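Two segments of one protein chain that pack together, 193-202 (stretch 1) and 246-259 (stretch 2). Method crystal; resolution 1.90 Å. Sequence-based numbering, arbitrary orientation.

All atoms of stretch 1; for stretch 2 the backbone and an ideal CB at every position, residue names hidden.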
# COMPACT_ATOMS: atom_id res chain seq x y z
N ASN A 193 -9.49 -8.20 -6.61
CA ASN A 193 -8.43 -7.72 -5.74
C ASN A 193 -7.19 -8.60 -5.91
O ASN A 193 -7.26 -9.82 -5.72
CB ASN A 193 -8.90 -7.78 -4.29
CG ASN A 193 -8.03 -6.96 -3.35
OD1 ASN A 193 -6.82 -6.85 -3.54
ND2 ASN A 193 -8.65 -6.37 -2.34
N GLN A 194 -6.06 -8.00 -6.26
CA GLN A 194 -4.84 -8.76 -6.50
C GLN A 194 -4.08 -9.14 -5.23
O GLN A 194 -3.07 -9.85 -5.30
CB GLN A 194 -3.91 -8.00 -7.45
CG GLN A 194 -3.23 -6.79 -6.82
CD GLN A 194 -2.42 -5.99 -7.82
OE1 GLN A 194 -2.42 -6.28 -9.02
NE2 GLN A 194 -1.70 -4.99 -7.33
N ASP A 195 -4.55 -8.67 -4.07
CA ASP A 195 -3.92 -8.97 -2.79
C ASP A 195 -4.26 -10.39 -2.35
O ASP A 195 -5.32 -10.64 -1.77
CB ASP A 195 -4.40 -7.96 -1.74
CG ASP A 195 -3.81 -8.23 -0.35
OD1 ASP A 195 -2.89 -9.07 -0.21
OD2 ASP A 195 -4.27 -7.57 0.61
N GLU A 196 -3.35 -11.32 -2.61
CA GLU A 196 -3.58 -12.73 -2.35
C GLU A 196 -3.56 -13.06 -0.86
O GLU A 196 -3.99 -14.14 -0.44
CB GLU A 196 -2.54 -13.58 -3.08
CG GLU A 196 -2.57 -13.37 -4.59
CD GLU A 196 -1.94 -14.51 -5.35
OE1 GLU A 196 -1.38 -15.41 -4.69
OE2 GLU A 196 -2.03 -14.51 -6.59
N LEU A 197 -3.08 -12.14 -0.05
CA LEU A 197 -3.11 -12.35 1.39
C LEU A 197 -4.55 -12.51 1.87
O LEU A 197 -4.82 -13.28 2.79
CB LEU A 197 -2.38 -11.22 2.12
CG LEU A 197 -1.59 -11.62 3.38
CD1 LEU A 197 -0.59 -12.73 3.06
CD2 LEU A 197 -0.87 -10.43 3.99
N LEU A 198 -5.49 -11.80 1.23
CA LEU A 198 -6.90 -11.91 1.61
C LEU A 198 -7.40 -13.34 1.47
O LEU A 198 -8.18 -13.82 2.29
CB LEU A 198 -7.76 -10.98 0.74
CG LEU A 198 -7.47 -9.50 0.94
CD1 LEU A 198 -8.36 -8.68 0.05
CD2 LEU A 198 -7.68 -9.11 2.41
N GLN A 199 -6.93 -14.01 0.42
CA GLN A 199 -7.36 -15.38 0.14
C GLN A 199 -6.55 -16.44 0.89
O GLN A 199 -7.06 -17.52 1.18
CB GLN A 199 -7.30 -15.64 -1.37
CG GLN A 199 -8.14 -14.68 -2.19
CD GLN A 199 -7.73 -14.63 -3.65
OE1 GLN A 199 -6.57 -14.36 -3.97
NE2 GLN A 199 -8.68 -14.88 -4.54
N ARG A 200 -5.29 -16.15 1.20
CA ARG A 200 -4.42 -17.18 1.76
C ARG A 200 -4.29 -17.13 3.27
O ARG A 200 -3.91 -18.12 3.90
CB ARG A 200 -3.02 -17.07 1.16
CG ARG A 200 -2.95 -17.32 -0.33
CD ARG A 200 -1.73 -16.62 -0.90
NE ARG A 200 -1.56 -16.87 -2.33
CZ ARG A 200 -0.76 -17.80 -2.83
NH1 ARG A 200 -0.06 -18.56 -2.00
NH2 ARG A 200 -0.65 -17.96 -4.14
N TYR A 201 -4.57 -15.97 3.85
CA TYR A 201 -4.31 -15.76 5.27
C TYR A 201 -5.56 -15.31 6.01
O TYR A 201 -5.91 -14.13 5.95
CB TYR A 201 -3.21 -14.70 5.45
CG TYR A 201 -2.64 -14.72 6.84
CD1 TYR A 201 -1.68 -15.66 7.19
CD2 TYR A 201 -3.09 -13.84 7.81
CE1 TYR A 201 -1.16 -15.71 8.47
CE2 TYR A 201 -2.56 -13.88 9.11
CZ TYR A 201 -1.61 -14.82 9.43
OH TYR A 201 -1.08 -14.89 10.70
N PRO A 202 -6.25 -16.25 6.69
CA PRO A 202 -7.41 -15.89 7.51
C PRO A 202 -7.10 -14.76 8.48
O PRO A 202 -6.11 -14.83 9.22
CB PRO A 202 -7.69 -17.18 8.28
CG PRO A 202 -7.34 -18.26 7.28
CD PRO A 202 -6.09 -17.71 6.57
N UNK A 246 6.82 -13.52 -1.32
CA UNK A 246 6.42 -12.41 -0.48
C UNK A 246 5.18 -12.79 0.33
O UNK A 246 5.01 -12.34 1.46
CB UNK A 246 6.15 -11.16 -1.33
N UNK A 247 4.31 -13.62 -0.25
CA UNK A 247 3.10 -14.02 0.47
C UNK A 247 3.46 -14.90 1.66
O UNK A 247 2.83 -14.80 2.72
CB UNK A 247 2.13 -14.76 -0.46
N UNK A 248 4.46 -15.76 1.46
CA UNK A 248 4.97 -16.64 2.51
C UNK A 248 5.53 -15.84 3.68
O UNK A 248 5.17 -16.08 4.84
CB UNK A 248 6.05 -17.57 1.95
N UNK A 249 6.40 -14.88 3.38
CA UNK A 249 7.07 -14.11 4.42
C UNK A 249 6.08 -13.22 5.17
O UNK A 249 6.22 -13.00 6.37
CB UNK A 249 8.19 -13.26 3.81
N UNK A 250 5.08 -12.70 4.47
CA UNK A 250 4.06 -11.89 5.12
C UNK A 250 3.30 -12.74 6.12
O UNK A 250 3.04 -12.30 7.24
CB UNK A 250 3.10 -11.28 4.09
N UNK A 251 2.92 -13.94 5.72
CA UNK A 251 2.18 -14.83 6.60
C UNK A 251 3.08 -15.24 7.78
O UNK A 251 2.63 -15.36 8.91
CB UNK A 251 1.69 -16.06 5.83
N UNK A 252 4.36 -15.46 7.49
CA UNK A 252 5.33 -15.80 8.53
C UNK A 252 5.47 -14.67 9.56
O UNK A 252 5.52 -14.93 10.77
CB UNK A 252 6.69 -16.11 7.90
N UNK A 253 5.52 -13.43 9.10
CA UNK A 253 5.64 -12.28 10.01
C UNK A 253 4.39 -12.07 10.85
O UNK A 253 4.48 -11.82 12.05
CB UNK A 253 5.94 -11.01 9.21
N UNK A 254 3.22 -12.18 10.22
CA UNK A 254 1.96 -12.08 10.95
C UNK A 254 1.84 -13.19 12.00
O UNK A 254 1.53 -12.91 13.16
CB UNK A 254 0.78 -12.14 9.98
N UNK A 255 2.11 -14.43 11.59
CA UNK A 255 2.08 -15.58 12.50
C UNK A 255 3.02 -15.34 13.69
O UNK A 255 2.66 -15.57 14.84
CB UNK A 255 2.47 -16.86 11.76
N UNK A 256 4.24 -14.91 13.39
CA UNK A 256 5.21 -14.63 14.44
C UNK A 256 4.69 -13.55 15.39
O UNK A 256 4.81 -13.67 16.61
CB UNK A 256 6.55 -14.20 13.83
N UNK A 257 4.10 -12.50 14.83
CA UNK A 257 3.58 -11.41 15.62
C UNK A 257 2.41 -11.81 16.50
O UNK A 257 2.27 -11.34 17.63
CB UNK A 257 3.16 -10.26 14.70
N UNK A 258 1.54 -12.67 15.98
CA UNK A 258 0.36 -13.09 16.73
C UNK A 258 0.73 -14.05 17.84
O UNK A 258 0.03 -14.16 18.85
CB UNK A 258 -0.67 -13.74 15.80
N UNK A 259 1.84 -14.77 17.65
CA UNK A 259 2.30 -15.72 18.64
C UNK A 259 3.11 -15.04 19.74
O UNK A 259 3.31 -15.61 20.81
CB UNK A 259 3.13 -16.81 17.97

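Stretch 2 is one continuous helix; its backbone bonds run mainly from each carbonyl to the amide four residues on, and the contacts to stretch 1 are made by side chains. Contacts should recur every three or four residues along one flank.

At 246 the ideal CB has nothing of stretch 1 within 5.5 Å, so this contact sets no preference; the residue is Y246.

Position 247 is the first to face the partner. Its CA-to-CB bond points toward stretch 1, and the ideal CB of 247 lies 4.3 Å from R200 CD and 4.9 Å from L197 CD1. Beyond it the chain of stretch 1 turns into its short helix, offering backbone amides, the CB of E196 and a guanidinium. A long aliphatic chain could cover part of this, but a broad flat ring would cover more. The deposited W247, chi1 m, lays one face over the N atoms of E196 and L197. E196 CB sits 3.8 Å from the centroid of its six-membered ring, a CH-pi contact, and L197 CD1 lies 4.2 Å from W247 CE3. D195 caps the helix of stretch 1 by accepting from L197 N, and the same D195 OD1 is 3.5 Å from W247 CZ3, so the indole packs against the cap itself. W247 NE1 comes within 3.4 Å of E196 OE1, but the angle is too poor for a hydrogen bond; E196 OE1 is instead engaged in a salt bridge by R200 NH2 at 2.7 Å.

At 248 and 249 stretch 1 has nothing within 5.5 Å of the ideal CB, so this contact sets no preference; they are D248 and Q249.

At 250 the CB points sideways, already 4.1 Å from L197 CD2. A small apolar group makes this contact without reaching further, and A250 does so.

Position 251 is closer still: the ideal CB of 251 is 3.6 Å from Y201 CD1. A small residue such as alanine or serine fits here. The residue is A251, its methyl packed against that ring.

Positions 252 and 253 make no contact and leave the choice open; they hold T252 and L253.

At 254 CA-to-CB points toward stretch 1, with Y201 OH 3.4 Å from the CB of 254 and L197 CD2 farther off, within range of a larger side chain. An aromatic or large aliphatic residue would suit. F254 brings CE2 to 3.5 Å from L197 CD2, which meets the ring at its edge, while F254 CB packs 3.6 Å from Y201 CZ.

Position 255 points sideways, its CB 4.2 Å from Y201 OH. A short acceptor is the natural reply to that hydroxyl, with asparagine or aspartate both plausible. D255 takes the bond: Y201 OH donates to D255 OD1 at 2.6 Å, the sole hydrogen bond between the stretches.

Positions 256 and 257 are free of this contact, W256 and G257.

At 258 the CB points toward stretch 1, 5.2 Å from Y201 OH; a larger side chain, aromatic or long polar, could reach it. F258 puts CD2 3.6 Å from Y201 OH.

Position 259 lies out of reach, and is A259.

Stretch 2 (246-259) YWDQAATLFDWGFA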
# COMPACT_ATOMS: atom_id res chain seq x y z
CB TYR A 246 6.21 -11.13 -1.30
CG TYR A 246 7.24 -10.05 -1.02
CD1 TYR A 246 8.59 -10.37 -0.92
CD2 TYR A 246 6.87 -8.72 -0.87
CE1 TYR A 246 9.55 -9.38 -0.67
CE2 TYR A 246 7.81 -7.73 -0.62
CZ TYR A 246 9.15 -8.07 -0.52
OH TYR A 246 10.09 -7.09 -0.27
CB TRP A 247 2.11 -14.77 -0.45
CG TRP A 247 1.67 -14.01 -1.68
CD1 TRP A 247 1.75 -14.44 -2.98
CD2 TRP A 247 1.09 -12.69 -1.73
NE1 TRP A 247 1.26 -13.47 -3.83
CE2 TRP A 247 0.85 -12.39 -3.09
CE3 TRP A 247 0.75 -11.74 -0.77
CZ2 TRP A 247 0.28 -11.19 -3.50
CZ3 TRP A 247 0.18 -10.54 -1.18
CH2 TRP A 247 -0.05 -10.28 -2.54
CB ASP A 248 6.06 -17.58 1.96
CG ASP A 248 5.51 -18.68 1.07
OD1 ASP A 248 4.35 -19.09 1.26
OD2 ASP A 248 6.25 -19.15 0.17
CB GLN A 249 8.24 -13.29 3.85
CG GLN A 249 8.80 -12.25 4.82
CD GLN A 249 10.15 -11.68 4.37
OE1 GLN A 249 10.36 -11.40 3.18
NE2 GLN A 249 11.06 -11.52 5.31
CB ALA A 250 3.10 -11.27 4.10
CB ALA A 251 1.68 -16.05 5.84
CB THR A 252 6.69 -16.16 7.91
OG1 THR A 252 6.60 -17.45 7.30
CG2 THR A 252 7.79 -16.18 8.96
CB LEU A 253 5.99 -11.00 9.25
CG LEU A 253 7.45 -10.93 8.80
CD1 LEU A 253 7.68 -9.68 7.96
CD2 LEU A 253 8.39 -10.95 10.01
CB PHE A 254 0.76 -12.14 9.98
CG PHE A 254 0.44 -10.81 9.31
CD1 PHE A 254 0.32 -9.64 10.05
CD2 PHE A 254 0.24 -10.75 7.93
CE1 PHE A 254 0.01 -8.42 9.42
CE2 PHE A 254 -0.06 -9.55 7.30
CZ PHE A 254 -0.17 -8.38 8.05
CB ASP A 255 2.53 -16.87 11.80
CG ASP A 255 1.43 -17.53 10.97
OD1 ASP A 255 0.27 -17.07 11.01
OD2 ASP A 255 1.73 -18.52 10.28
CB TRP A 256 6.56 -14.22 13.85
CG TRP A 256 7.59 -13.90 14.91
CD1 TRP A 256 8.48 -14.77 15.48
CD2 TRP A 256 7.82 -12.63 15.52
NE1 TRP A 256 9.24 -14.10 16.41
CE2 TRP A 256 8.85 -12.79 16.45
CE3 TRP A 256 7.24 -11.36 15.36
CZ2 TRP A 256 9.33 -11.72 17.24
CZ3 TRP A 256 7.71 -10.31 16.14
CH2 TRP A 256 8.74 -10.50 17.06
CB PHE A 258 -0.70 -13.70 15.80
CG PHE A 258 -1.41 -12.68 14.95
CD1 PHE A 258 -1.95 -11.54 15.53
CD2 PHE A 258 -1.49 -12.83 13.57
CE1 PHE A 258 -2.60 -10.58 14.74
CE2 PHE A 258 -2.13 -11.88 12.78
CZ PHE A 258 -2.67 -10.75 13.37
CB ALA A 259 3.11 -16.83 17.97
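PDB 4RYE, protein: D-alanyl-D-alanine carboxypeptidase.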